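Local coordinates for protein beta-galactosidase (Trichoderma reesei, PDB 3OG2) that probably catalyses the hydrolysis of terminal non-reducing beta-D-galactose residues in beta-D-galactosides, as a family 35 glycoside hydrolase, at residues Val154-Ser159 and Gln202-Ile208; Pro171-Tyr175 and Ile208-Ile213; Trp662-Leu668 and Gly883-Ala889; Pro875-His881 and Gly967-Leu973. All coordinates share one frame; numbering follows the deposited sequence. Where two conformers were deposited one is given.

In the fold
Near the N terminus, in the TIM-barrel domain, contact 1 closes a loop of about forty residues by packing helix 144-163 against the end of helix 193-205. Contact 2 opens inside that loop, at strand 172-177, and closes just beyond it, so the two cross and share Ile208; together they tie two barrel helices and the strand between them to the chain that follows. Contact 3 lies far away and spans more than two hundred residues, pairing strand 663-666 with strand 883-894. Contact 4 begins before contact 3 has closed and ends after it, a second crossing: it joins the approach to strand 883-894 to the loop ahead of strand 973-977.

Contact 1 (Val154-Ser159 and Gln202-Ile208); sequences VAHIAS and QARNAGI
Ala158 and Ala206 meet methyl to methyl where two neighbouring outer helices of the TIM barrel, 144-163 and 193-205, come together, and their CB atoms stand 3.5 Å apart. This belongs to the tight part of the contact, an example of small residues letting backbones draw close: the CA atoms of Ser159 and Ala206 are separated by 5.1 Å. The buried Val154 packs about as closely, crossing Gln202 at about a right angle: CG1 of Val154, opposite the backbone N (chi1 -179°), lies 3.6 Å from Gln202 CB, while CG2 is 3.7 Å from OE1. Ile208 extends the apolar patch, its CD1 reaching to 3.5 Å from the backbone O of Ala158. It is brought there by the Schellman motif that ends the second helix, in which Gly207, with a phi of 104°, turns the chain while its N and that of Ile208 bond back to Arg204 O and Ala203 O. On the inner side, Tyr175 of strand 172-177 touches both Ala158 and Ala203.

The solvent side is looser. Ala155 is exposed there and barely covered, and Gln202 keeps a partly exposed outer side. The Gln202 amide is held from helix 144-163, NE2 bonding to Asp151 OD1 and Thr150 OG1. With an alanine here that amide is gone, which would probably leave Asp151 OD1 and Thr150 OG1 without the NE2 donor and uncover one flank of Val154. Arg204 ties down the exit of the turn through NH1, which meets Ile208 O at 3.0 Å from above the carbonyl plane.

Contact 2 (Pro171-Tyr175 and Ile208-Ile213); sequences PVILY and IIVPLI
A beta-alpha-beta unit of the TIM barrel closes here: strand 172-177 leads through helix 193-205 to residues 208-213, which run where the next barrel strand is expected, and Tyr175 and Leu212 form a single backbone bridge between them. Tyr175 supplies both bonds in the pattern of a parallel pair. Its N donates to Pro211 O (3.1 Å) from nearly straight beyond the carbonyl, and its O accepts from Ile213 N at 2.9 Å. The side chain of Ile213 is about 10 Å from that of Glu278, which binds galactose in another structure of this protein.

The Tyr175 ring fills the gap between this chain and the helices. With chi1 at -179° the ring swings away from its own N and lies alongside Leu212, pointing the same way, CD1 3.6 Å from Leu212 CD2. Ile208 comes across it at about a right angle and puts CD1 3.6 Å from Tyr175 CD2. Ile161 of helix 144-163 also touches the ring. Leu174 turns to a different neighbour and packs CD2 3.9 Å from Pro211 CB. One polar atom pays for this apolar packing: Ile173 O is buried without a hydrogen-bond partner, facing Val210 CB at 3.4 Å and CD of Pro211, a residue with no N-H to offer.

Contact 3 (Trp662-Leu668 and Gly883-Ala889); sequences WYKVDSL and GIAFYAA
Trp662 offers a flat face to Ala889, whose methyl rests on it in a CH-pi contact, CB 3.6 Å from the centroid of the six-membered ring and 16° off its normal. The segments then run antiparallel, Tyr663 with Ala888 and Val665 with Phe886 as hydrogen-bonded pairs, and Ser667 N reaches Ile884 O at 2.7 Å. On one side of the sheet Lys664, extended as far as CE, lies alongside Tyr887, CG 3.7 Å from Tyr887 CE2, and carries CE on to 3.9 Å from Ala885 CB. On the other, Val665 CG1 fills the notch between CB and the ring edge of Phe886. A serine in place of Tyr887 lacks the ring, which would probably open a gap beside the Lys664 methylenes. Beyond the pairing, Asp666 OD1 makes an Asx turn with Leu668 N, and a water joins that oxygen to Ile884 N, while OD2 forms a salt bridge with Arg672.

Strand 663-666 is an outermost strand of a five-stranded antiparallel sheet within this chain, part of an all-beta, probably galactose-binding-like domain; strand 883-894 pairs along its other edge with strand 953-962, from which Ile956 and Val958 touch Trp662.

Contact 4 (Pro875-His881 and Gly967-Leu973); sequences PLDGIAH and GAKVPGL
Residues 875-881 and 967-973 run antiparallel over a short reach, with Ile879 and Ala968 exchanging two backbone bonds and Val970 N donating to Pro875 O at 3.0 Å. The backbones come very close at the glycines on either side of that bridge: Gly878 CA lies 3.3 Å from Ala968 O, and Gly967 CA is the same 3.3 Å from Ile879 O. A CB at Gly878 would collide with Ala968 O, and one at Gly967 with Ile879 O, so both positions depend on having no side chain.

Leu876 starts out pointing off the contact but folds back (chi1 -75°, chi2 -56°), bringing CD1 over the backbone of 970-972, 3.2 Å from Val970 O and 3.6 Å from Gly972 CA. Pro875 and Val970 meet more gently, CB of the ring 4.1 Å from CG2. Both segments are irregular connections of an all-beta, probably galactose-binding-like domain: the first leads into strand 883-894 and the second into strand 973-977. Their inner sides rest on sheet residues, Ile879 on Ala885 and Tyr887, Ala968 and Val970 on Tyr917.

Toward the surface Lys969 passes along the opposing backbone. Its atoms from CB to CE follow the carbonyls, with CD 3.4 Å from Leu876 O and CE 3.4 Å from Asp877 O in van der Waals contact, and the end then leads away. The carboxylate of Asp877 turns instead to its own loop, where OD2 accepts from Ser872 OG and Ser868 N. A water lies within hydrogen-bonding range of both Leu876 O and Val970 O.

Contact 1 (Val154-Ser159 and Gln202-Ile208)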
loop_
_atom_site.group_PDB
_atom_site.type_symbol
_atom_site.label_atom_id
_atom_site.label_comp_id
_atom_site.label_asym_id
_atom_site.label_seq_id
_atom_site.Cartn_x
_atom_site.Cartn_y
_atom_site.Cartn_z
ATOM N N VAL A 154 -8.274 -14.545 -16.263
ATOM C CA VAL A 154 -6.874 -14.371 -16.713
ATOM C C VAL A 154 -6.825 -13.972 -18.156
ATOM O O VAL A 154 -6.028 -13.093 -18.554
ATOM C CB VAL A 154 -6.006 -15.613 -16.421
ATOM C CG1 VAL A 154 -4.586 -15.344 -16.885
ATOM C CG2 VAL A 154 -6.088 -15.938 -14.908
ATOM N N ALA A 155 -7.694 -14.547 -19.005
ATOM C CA ALA A 155 -7.683 -14.178 -20.405
ATOM C C ALA A 155 -7.903 -12.690 -20.573
ATOM O O ALA A 155 -7.231 -12.041 -21.393
ATOM C CB ALA A 155 -8.743 -14.988 -21.153
ATOM N N HIS A 156 -8.846 -12.135 -19.811
ATOM C CA HIS A 156 -9.146 -10.721 -19.934
ATOM C C HIS A 156 -8.050 -9.858 -19.327
ATOM O O HIS A 156 -7.556 -8.906 -19.956
ATOM C CB HIS A 156 -10.489 -10.376 -19.221
ATOM C CG HIS A 156 -11.641 -10.741 -20.089
ATOM N ND1 HIS A 156 -12.211 -12.008 -20.169
ATOM C CD2 HIS A 156 -12.360 -9.931 -20.918
ATOM C CE1 HIS A 156 -13.226 -11.959 -21.052
ATOM N NE2 HIS A 156 -13.327 -10.712 -21.514
ATOM N N ILE A 157 -7.653 -10.141 -18.062
ATOM C CA ILE A 157 -6.708 -9.215 -17.414
ATOM C C ILE A 157 -5.323 -9.339 -18.027
ATOM O O ILE A 157 -4.607 -8.329 -18.164
ATOM C CB ILE A 157 -6.701 -9.419 -15.881
ATOM C CG1 ILE A 157 -6.130 -8.177 -15.177
ATOM C CG2 ILE A 157 -5.932 -10.678 -15.443
ATOM C CD1 ILE A 157 -7.008 -6.947 -15.268
ATOM N N ALA A 158 -4.889 -10.542 -18.419
ATOM C CA ALA A 158 -3.552 -10.666 -18.984
ATOM C C ALA A 158 -3.548 -10.073 -20.358
ATOM O O ALA A 158 -2.489 -9.574 -20.767
ATOM C CB ALA A 158 -3.071 -12.110 -18.938
ATOM N N SER A 159 -4.668 -10.036 -21.082
ATOM C CA SER A 159 -4.607 -9.328 -22.378
ATOM C C SER A 159 -4.584 -7.817 -22.181
ATOM O O SER A 159 -3.897 -7.140 -22.944
ATOM C CB SER A 159 -5.762 -9.770 -23.247
ATOM O OG SER A 159 -7.007 -9.339 -22.776
ATOM N N GLN A 202 -1.571 -19.708 -19.104
ATOM C CA GLN A 202 -2.687 -18.750 -19.295
ATOM C C GLN A 202 -2.154 -17.377 -19.664
ATOM O O GLN A 202 -2.699 -16.643 -20.466
ATOM C CB GLN A 202 -3.513 -18.580 -18.031
ATOM C CG GLN A 202 -4.308 -19.834 -17.613
ATOM C CD GLN A 202 -5.016 -19.548 -16.312
ATOM O OE1 GLN A 202 -4.331 -19.218 -15.307
ATOM N NE2 GLN A 202 -6.329 -19.623 -16.276
ATOM N N ALA A 203 -1.067 -16.976 -18.944
ATOM C CA ALA A 203 -0.516 -15.625 -19.193
ATOM C C ALA A 203 0.141 -15.585 -20.561
ATOM O O ALA A 203 -0.054 -14.628 -21.336
ATOM C CB ALA A 203 0.480 -15.287 -18.085
ATOM N N ARG A 204 0.951 -16.603 -20.937
ATOM C CA ARG A 204 1.620 -16.608 -22.244
ATOM C C ARG A 204 0.570 -16.601 -23.355
ATOM O O ARG A 204 0.730 -15.933 -24.365
ATOM C CB ARG A 204 2.521 -17.851 -22.366
ATOM C CG ARG A 204 3.726 -17.751 -21.446
ATOM C CD ARG A 204 4.625 -16.578 -21.774
ATOM N NE ARG A 204 5.938 -16.631 -21.124
ATOM C CZ ARG A 204 6.675 -15.585 -20.732
ATOM N NH1 ARG A 204 6.215 -14.353 -20.921
ATOM N NH2 ARG A 204 7.839 -15.809 -20.166
ATOM N N ASN A 205 -0.502 -17.395 -23.174
ATOM C CA ASN A 205 -1.540 -17.515 -24.200
ATOM C C ASN A 205 -2.245 -16.178 -24.403
ATOM O O ASN A 205 -2.748 -15.940 -25.517
ATOM C CB ASN A 205 -2.580 -18.560 -23.821
ATOM C CG ASN A 205 -2.106 -19.993 -23.905
ATOM O OD1 ASN A 205 -2.754 -20.916 -23.340
ATOM N ND2 ASN A 205 -1.002 -20.213 -24.553
ATOM N N ALA A 206 -2.284 -15.335 -23.370
ATOM C CA ALA A 206 -2.945 -14.015 -23.484
ATOM C C ALA A 206 -2.006 -12.943 -24.014
ATOM O O ALA A 206 -2.440 -11.773 -24.135
ATOM C CB ALA A 206 -3.480 -13.582 -22.114
ATOM N N GLY A 207 -0.771 -13.317 -24.371
ATOM C CA GLY A 207 0.140 -12.395 -24.992
ATOM C C GLY A 207 1.250 -11.826 -24.121
ATOM O O GLY A 207 1.946 -10.913 -24.570
ATOM N N ILE A 208 1.392 -12.326 -22.887
ATOM C CA ILE A 208 2.453 -11.816 -22.040
ATOM C C ILE A 208 3.775 -12.359 -22.567
ATOM O O ILE A 208 3.912 -13.593 -22.626
ATOM C CB ILE A 208 2.226 -12.229 -20.570
ATOM C CG1 ILE A 208 0.920 -11.656 -20.033
ATOM C CG2 ILE A 208 3.414 -11.866 -19.701
ATOM C CD1 ILE A 208 0.868 -10.119 -19.954
#

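Contact 2 (Pro171-Tyr175 and Ile208-Ile213)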
loop_
_atom_site.group_PDB
_atom_site.type_symbol
_atom_site.label_atom_id
_atom_site.label_comp_id
_atom_site.label_asym_id
_atom_site.label_seq_id
_atom_site.Cartn_x
_atom_site.Cartn_y
_atom_site.Cartn_z
ATOM N N PRO A 171 4.134 0.704 -20.113
ATOM C CA PRO A 171 5.016 0.667 -18.940
ATOM C C PRO A 171 5.319 -0.700 -18.364
ATOM O O PRO A 171 6.193 -0.750 -17.492
ATOM C CB PRO A 171 4.193 1.508 -17.915
ATOM C CG PRO A 171 2.765 1.223 -18.313
ATOM C CD PRO A 171 2.767 1.152 -19.813
ATOM N N VAL A 172 4.625 -1.762 -18.746
ATOM C CA VAL A 172 4.797 -3.053 -18.029
ATOM C C VAL A 172 6.062 -3.784 -18.477
ATOM O O VAL A 172 6.249 -4.050 -19.680
ATOM C CB VAL A 172 3.552 -3.952 -18.215
ATOM C CG1 VAL A 172 3.816 -5.313 -17.581
ATOM C CG2 VAL A 172 2.322 -3.308 -17.584
ATOM N N ILE A 173 6.928 -4.086 -17.514
ATOM C CA ILE A 173 8.197 -4.757 -17.836
ATOM C C ILE A 173 8.315 -6.168 -17.284
ATOM O O ILE A 173 9.185 -6.914 -17.721
ATOM C CB ILE A 173 9.394 -3.906 -17.296
ATOM C CG1 ILE A 173 9.331 -3.671 -15.786
ATOM C CG2 ILE A 173 9.508 -2.621 -18.102
ATOM C CD1 ILE A 173 10.611 -3.120 -15.204
ATOM N N LEU A 174 7.475 -6.535 -16.324
ATOM C CA LEU A 174 7.585 -7.826 -15.624
ATOM C C LEU A 174 6.167 -8.261 -15.249
ATOM O O LEU A 174 5.294 -7.434 -15.046
ATOM C CB LEU A 174 8.392 -7.739 -14.358
ATOM C CG LEU A 174 9.884 -7.447 -14.533
ATOM C CD1 LEU A 174 10.470 -7.109 -13.146
ATOM C CD2 LEU A 174 10.594 -8.664 -15.139
ATOM N N TYR A 175 5.967 -9.587 -15.202
ATOM C CA TYR A 175 4.691 -10.151 -14.809
ATOM C C TYR A 175 4.911 -11.245 -13.780
ATOM O O TYR A 175 5.744 -12.130 -13.976
ATOM C CB TYR A 175 4.018 -10.706 -16.071
ATOM C CG TYR A 175 2.653 -11.326 -15.931
ATOM C CD1 TYR A 175 2.430 -12.586 -15.350
ATOM C CD2 TYR A 175 1.529 -10.614 -16.441
ATOM C CE1 TYR A 175 1.182 -13.107 -15.237
ATOM C CE2 TYR A 175 0.263 -11.190 -16.352
ATOM C CZ TYR A 175 0.100 -12.438 -15.751
ATOM O OH TYR A 175 -1.169 -13.000 -15.678
ATOM N N ILE A 208 1.392 -12.326 -22.887
ATOM C CA ILE A 208 2.453 -11.816 -22.040
ATOM C C ILE A 208 3.775 -12.359 -22.567
ATOM O O ILE A 208 3.912 -13.593 -22.626
ATOM C CB ILE A 208 2.226 -12.229 -20.570
ATOM C CG1 ILE A 208 0.920 -11.656 -20.033
ATOM C CG2 ILE A 208 3.414 -11.866 -19.701
ATOM C CD1 ILE A 208 0.868 -10.119 -19.954
ATOM N N ILE A 209 4.687 -11.453 -22.969
ATOM C CA ILE A 209 5.985 -11.890 -23.503
ATOM C C ILE A 209 7.123 -11.318 -22.670
ATOM O O ILE A 209 8.261 -11.697 -22.894
ATOM C CB ILE A 209 6.179 -11.509 -24.985
ATOM C CG1 ILE A 209 6.042 -10.010 -25.233
ATOM C CG2 ILE A 209 5.212 -12.352 -25.848
ATOM C CD1 ILE A 209 6.381 -9.647 -26.699
ATOM N N VAL A 210 6.857 -10.405 -21.697
ATOM C CA VAL A 210 7.897 -9.941 -20.806
ATOM C C VAL A 210 8.265 -11.061 -19.858
ATOM O O VAL A 210 7.587 -12.105 -19.804
ATOM C CB VAL A 210 7.452 -8.669 -20.042
ATOM C CG1 VAL A 210 7.279 -7.507 -21.080
ATOM C CG2 VAL A 210 6.203 -8.884 -19.200
ATOM N N PRO A 211 9.376 -10.903 -19.133
ATOM C CA PRO A 211 9.789 -11.991 -18.242
ATOM C C PRO A 211 8.776 -12.193 -17.113
ATOM O O PRO A 211 8.181 -11.250 -16.600
ATOM C CB PRO A 211 11.113 -11.519 -17.672
ATOM C CG PRO A 211 11.630 -10.541 -18.744
ATOM C CD PRO A 211 10.379 -9.809 -19.161
ATOM N N LEU A 212 8.715 -13.487 -16.731
ATOM C CA LEU A 212 7.877 -13.885 -15.585
ATOM C C LEU A 212 8.753 -14.000 -14.342
ATOM O O LEU A 212 9.815 -14.631 -14.388
ATOM C CB LEU A 212 7.216 -15.264 -15.825
ATOM C CG LEU A 212 6.340 -15.325 -17.065
ATOM C CD1 LEU A 212 5.865 -16.768 -17.264
ATOM C CD2 LEU A 212 5.213 -14.315 -16.934
ATOM N N ILE A 213 8.303 -13.401 -13.270
ATOM C CA ILE A 213 9.017 -13.416 -11.984
ATOM C C ILE A 213 8.054 -13.898 -10.942
ATOM O O ILE A 213 6.855 -13.560 -10.959
ATOM C CB ILE A 213 9.525 -12.009 -11.683
ATOM C CG1 ILE A 213 10.470 -11.984 -10.459
ATOM C CG2 ILE A 213 8.411 -10.975 -11.509
ATOM C CD1 ILE A 213 11.314 -10.697 -10.359
#

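Contact 3 (Trp662-Leu668 and Gly883-Ala889)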
loop_
_atom_site.group_PDB
_atom_site.type_symbol
_atom_site.label_atom_id
_atom_site.label_comp_id
_atom_site.label_asym_id
_atom_site.label_seq_id
_atom_site.Cartn_x
_atom_site.Cartn_y
_atom_site.Cartn_z
ATOM N N TRP A 662 -29.533 16.477 9.169
ATOM C CA TRP A 662 -29.534 15.018 9.115
ATOM C C TRP A 662 -30.955 14.468 8.912
ATOM O O TRP A 662 -31.893 14.932 9.540
ATOM C CB TRP A 662 -28.986 14.397 10.403
ATOM C CG TRP A 662 -27.487 14.570 10.488
ATOM C CD1 TRP A 662 -26.822 15.533 11.188
ATOM C CD2 TRP A 662 -26.481 13.774 9.852
ATOM N NE1 TRP A 662 -25.458 15.388 11.033
ATOM C CE2 TRP A 662 -25.208 14.304 10.208
ATOM C CE3 TRP A 662 -26.547 12.660 9.004
ATOM C CZ2 TRP A 662 -24.016 13.744 9.749
ATOM C CZ3 TRP A 662 -25.374 12.094 8.545
ATOM C CH2 TRP A 662 -24.126 12.619 8.905
ATOM N N TYR A 663 -31.043 13.459 8.055
ATOM C CA TYR A 663 -32.271 12.737 7.802
ATOM C C TYR A 663 -32.059 11.304 8.251
ATOM O O TYR A 663 -30.977 10.776 8.073
ATOM C CB TYR A 663 -32.615 12.754 6.306
ATOM C CG TYR A 663 -33.082 14.125 5.855
ATOM C CD1 TYR A 663 -32.218 15.154 5.479
ATOM C CD2 TYR A 663 -34.448 14.394 5.800
ATOM C CE1 TYR A 663 -32.736 16.387 5.071
ATOM C CE2 TYR A 663 -34.958 15.608 5.397
ATOM C CZ TYR A 663 -34.082 16.593 5.033
ATOM O OH TYR A 663 -34.642 17.792 4.652
ATOM N N LYS A 664 -33.117 10.675 8.753
ATOM C CA LYS A 664 -33.008 9.307 9.264
ATOM C C LYS A 664 -34.011 8.377 8.611
ATOM O O LYS A 664 -35.147 8.796 8.346
ATOM C CB LYS A 664 -33.258 9.369 10.774
ATOM C CG LYS A 664 -33.287 8.019 11.491
ATOM C CD LYS A 664 -33.757 8.197 12.930
ATOM C CE LYS A 664 -33.759 6.887 13.686
ATOM N NZ LYS A 664 -34.828 6.777 14.714
ATOM N N VAL A 665 -33.610 7.118 8.443
ATOM C CA VAL A 665 -34.553 6.086 8.011
ATOM C C VAL A 665 -34.294 4.828 8.842
ATOM O O VAL A 665 -33.140 4.490 9.109
ATOM C CB VAL A 665 -34.492 5.864 6.493
ATOM C CG1 VAL A 665 -33.161 5.301 6.021
ATOM C CG2 VAL A 665 -35.615 4.909 6.047
ATOM N N ASP A 666 -35.369 4.149 9.257
ATOM C CA ASP A 666 -35.194 2.833 9.909
ATOM C C ASP A 666 -34.620 1.858 8.918
ATOM O O ASP A 666 -35.179 1.691 7.831
ATOM C CB ASP A 666 -36.565 2.386 10.380
ATOM C CG ASP A 666 -36.518 1.103 11.206
ATOM O OD1 ASP A 666 -35.482 0.447 11.409
ATOM O OD2 ASP A 666 -37.615 0.763 11.711
ATOM N N SER A 667 -33.505 1.243 9.294
ATOM C CA SER A 667 -32.938 0.260 8.392
ATOM C C SER A 667 -33.075 -1.158 8.932
ATOM O O SER A 667 -32.362 -2.058 8.499
ATOM C CB SER A 667 -31.475 0.578 8.096
ATOM O OG SER A 667 -30.959 -0.304 7.062
ATOM N N LEU A 668 -34.039 -1.371 9.828
ATOM C CA LEU A 668 -34.465 -2.733 10.151
ATOM C C LEU A 668 -35.989 -2.821 10.127
ATOM O O LEU A 668 -36.666 -3.237 11.091
ATOM C CB LEU A 668 -33.845 -3.131 11.485
ATOM C CG LEU A 668 -33.828 -4.637 11.764
ATOM C CD1 LEU A 668 -32.946 -5.420 10.786
ATOM C CD2 LEU A 668 -33.387 -4.859 13.235
ATOM N N GLY A 883 -31.205 -2.120 17.195
ATOM C CA GLY A 883 -31.807 -1.942 15.873
ATOM C C GLY A 883 -30.792 -1.253 14.988
ATOM O O GLY A 883 -29.599 -1.155 15.290
ATOM N N ILE A 884 -31.243 -0.821 13.815
ATOM C CA ILE A 884 -30.322 -0.291 12.806
ATOM C C ILE A 884 -31.003 0.892 12.150
ATOM O O ILE A 884 -32.134 0.768 11.622
ATOM C CB ILE A 884 -29.916 -1.340 11.728
ATOM C CG1 ILE A 884 -29.448 -2.643 12.364
ATOM C CG2 ILE A 884 -28.852 -0.717 10.810
ATOM C CD1 ILE A 884 -29.040 -3.718 11.391
ATOM N N ALA A 885 -30.340 2.044 12.166
ATOM C CA ALA A 885 -30.866 3.229 11.505
ATOM C C ALA A 885 -29.861 3.748 10.496
ATOM O O ALA A 885 -28.677 3.518 10.669
ATOM C CB ALA A 885 -31.072 4.359 12.503
ATOM N N PHE A 886 -30.312 4.418 9.466
ATOM C CA PHE A 886 -29.377 5.018 8.539
ATOM C C PHE A 886 -29.641 6.528 8.494
ATOM O O PHE A 886 -30.800 6.939 8.448
ATOM C CB PHE A 886 -29.555 4.383 7.142
ATOM C CG PHE A 886 -28.678 5.067 6.107
ATOM C CD1 PHE A 886 -27.298 4.995 6.177
ATOM C CD2 PHE A 886 -29.254 5.772 5.053
ATOM C CE1 PHE A 886 -26.499 5.609 5.223
ATOM C CE2 PHE A 886 -28.454 6.418 4.111
ATOM C CZ PHE A 886 -27.052 6.339 4.178
ATOM N N TYR A 887 -28.567 7.274 8.503
ATOM C CA TYR A 887 -28.580 8.723 8.542
ATOM C C TYR A 887 -27.909 9.293 7.308
ATOM O O TYR A 887 -26.818 8.853 6.939
ATOM C CB TYR A 887 -27.845 9.213 9.771
ATOM C CG TYR A 887 -28.462 8.739 11.081
ATOM C CD1 TYR A 887 -28.051 7.576 11.716
ATOM C CD2 TYR A 887 -29.482 9.501 11.656
ATOM C CE1 TYR A 887 -28.644 7.189 12.896
ATOM C CE2 TYR A 887 -30.070 9.114 12.845
ATOM C CZ TYR A 887 -29.643 7.953 13.479
ATOM O OH TYR A 887 -30.198 7.520 14.657
ATOM N N ALA A 888 -28.520 10.295 6.686
ATOM C CA ALA A 888 -27.938 10.907 5.506
ATOM C C ALA A 888 -27.959 12.435 5.644
ATOM O O ALA A 888 -28.903 12.994 6.196
ATOM C CB ALA A 888 -28.670 10.540 4.215
ATOM N N ALA A 889 -26.932 13.081 5.082
ATOM C CA ALA A 889 -26.916 14.556 5.127
ATOM C C ALA A 889 -26.154 15.078 3.936
ATOM O O ALA A 889 -25.205 14.422 3.474
ATOM C CB ALA A 889 -26.320 15.080 6.424
HETATM O O HOH W 1 -34.180 -0.419 13.828
#

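Contact 4 (Pro875-His881 and Gly967-Leu973)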
loop_
_atom_site.group_PDB
_atom_site.type_symbol
_atom_site.label_atom_id
_atom_site.label_comp_id
_atom_site.label_asym_id
_atom_site.label_seq_id
_atom_site.Cartn_x
_atom_site.Cartn_y
_atom_site.Cartn_z
ATOM N N PRO A 875 -27.418 11.203 13.882
ATOM C CA PRO A 875 -26.679 10.050 14.447
ATOM C C PRO A 875 -26.090 10.400 15.814
ATOM O O PRO A 875 -25.807 9.487 16.607
ATOM C CB PRO A 875 -25.572 9.792 13.430
ATOM C CG PRO A 875 -25.400 11.132 12.741
ATOM C CD PRO A 875 -26.798 11.718 12.663
ATOM N N LEU A 876 -25.923 11.690 16.116
ATOM C CA LEU A 876 -25.420 12.080 17.427
ATOM C C LEU A 876 -26.433 11.804 18.534
ATOM O O LEU A 876 -26.026 11.701 19.717
ATOM C CB LEU A 876 -25.084 13.571 17.464
ATOM C CG LEU A 876 -23.801 14.022 16.740
ATOM C CD1 LEU A 876 -22.568 13.294 17.242
ATOM C CD2 LEU A 876 -23.871 13.876 15.238
ATOM N N ASP A 877 -27.695 11.676 18.172
ATOM C CA ASP A 877 -28.726 11.329 19.162
ATOM C C ASP A 877 -29.026 9.830 19.117
ATOM O O ASP A 877 -29.398 9.232 20.117
ATOM C CB ASP A 877 -30.003 12.142 18.974
ATOM C CG ASP A 877 -29.742 13.607 19.304
ATOM O OD1 ASP A 877 -29.132 13.892 20.355
ATOM O OD2 ASP A 877 -30.143 14.458 18.499
ATOM N N GLY A 878 -28.904 9.205 17.960
ATOM C CA GLY A 878 -29.027 7.766 17.818
ATOM C C GLY A 878 -30.418 7.240 18.162
ATOM O O GLY A 878 -31.417 7.853 17.929
ATOM N N ILE A 879 -30.421 6.036 18.715
ATOM C CA ILE A 879 -31.635 5.240 18.903
ATOM C C ILE A 879 -31.599 4.624 20.293
ATOM O O ILE A 879 -30.549 4.381 20.876
ATOM C CB ILE A 879 -31.808 4.157 17.814
ATOM C CG1 ILE A 879 -30.643 3.159 17.691
ATOM C CG2 ILE A 879 -32.067 4.841 16.470
ATOM C CD1 ILE A 879 -30.852 2.033 16.673
ATOM N N ALA A 880 -32.807 4.418 20.816
ATOM C CA ALA A 880 -32.923 4.012 22.213
ATOM C C ALA A 880 -33.237 2.544 22.398
ATOM O O ALA A 880 -33.636 2.102 23.490
ATOM C CB ALA A 880 -34.033 4.817 22.932
ATOM N N HIS A 881 -33.090 1.740 21.361
ATOM C CA HIS A 881 -33.334 0.312 21.404
ATOM C C HIS A 881 -32.340 -0.365 20.473
ATOM O O HIS A 881 -31.773 0.307 19.575
ATOM C CB HIS A 881 -34.757 0.001 20.916
ATOM C CG HIS A 881 -35.783 0.559 21.866
ATOM N ND1 HIS A 881 -36.602 1.612 21.511
ATOM C CD2 HIS A 881 -36.132 0.254 23.136
ATOM C CE1 HIS A 881 -37.417 1.928 22.510
ATOM N NE2 HIS A 881 -37.148 1.113 23.516
ATOM N N GLY A 967 -29.902 0.623 23.138
ATOM C CA GLY A 967 -29.613 1.434 21.974
ATOM C C GLY A 967 -28.190 1.964 21.917
ATOM O O GLY A 967 -27.288 1.413 22.587
ATOM N N ALA A 968 -27.993 3.007 21.077
ATOM C CA ALA A 968 -26.637 3.546 20.882
ATOM C C ALA A 968 -26.741 4.883 20.185
ATOM O O ALA A 968 -27.742 5.229 19.563
ATOM C CB ALA A 968 -25.756 2.564 20.095
ATOM N N LYS A 969 -25.617 5.614 20.267
ATOM C CA LYS A 969 -25.496 6.862 19.503
ATOM C C LYS A 969 -24.023 7.081 19.204
ATOM O O LYS A 969 -23.150 6.519 19.859
ATOM C CB LYS A 969 -26.082 8.031 20.301
ATOM C CG LYS A 969 -25.284 8.383 21.542
ATOM C CD LYS A 969 -25.999 9.481 22.319
ATOM C CE LYS A 969 -27.329 9.023 22.857
ATOM N NZ LYS A 969 -27.220 8.019 23.965
ATOM N N VAL A 970 -23.774 7.904 18.220
ATOM C CA VAL A 970 -22.425 8.344 17.906
ATOM C C VAL A 970 -22.069 9.471 18.870
ATOM O O VAL A 970 -22.743 10.506 18.849
ATOM C CB VAL A 970 -22.302 8.808 16.451
ATOM C CG1 VAL A 970 -20.858 9.280 16.179
ATOM C CG2 VAL A 970 -22.682 7.700 15.494
ATOM N N PRO A 971 -21.087 9.318 19.739
ATOM C CA PRO A 971 -20.816 10.390 20.743
ATOM C C PRO A 971 -20.319 11.676 20.106
ATOM O O PRO A 971 -20.549 12.780 20.635
ATOM C CB PRO A 971 -19.748 9.766 21.639
ATOM C CG PRO A 971 -19.855 8.296 21.393
ATOM C CD PRO A 971 -20.187 8.169 19.908
ATOM N N GLY A 972 -19.600 11.592 18.981
ATOM C CA GLY A 972 -19.120 12.809 18.319
ATOM C C GLY A 972 -18.670 12.359 16.940
ATOM O O GLY A 972 -18.214 11.218 16.764
ATOM N N LEU A 973 -18.845 13.252 15.967
ATOM C CA LEU A 973 -18.484 12.934 14.587
ATOM C C LEU A 973 -18.052 14.252 13.950
ATOM O O LEU A 973 -18.816 15.223 13.994
ATOM C CB LEU A 973 -19.674 12.324 13.867
ATOM C CG LEU A 973 -19.424 11.949 12.402
ATOM C CD1 LEU A 973 -18.384 10.842 12.332
ATOM C CD2 LEU A 973 -20.751 11.552 11.770
HETATM O O HOH W 2 -23.720 12.392 20.866
#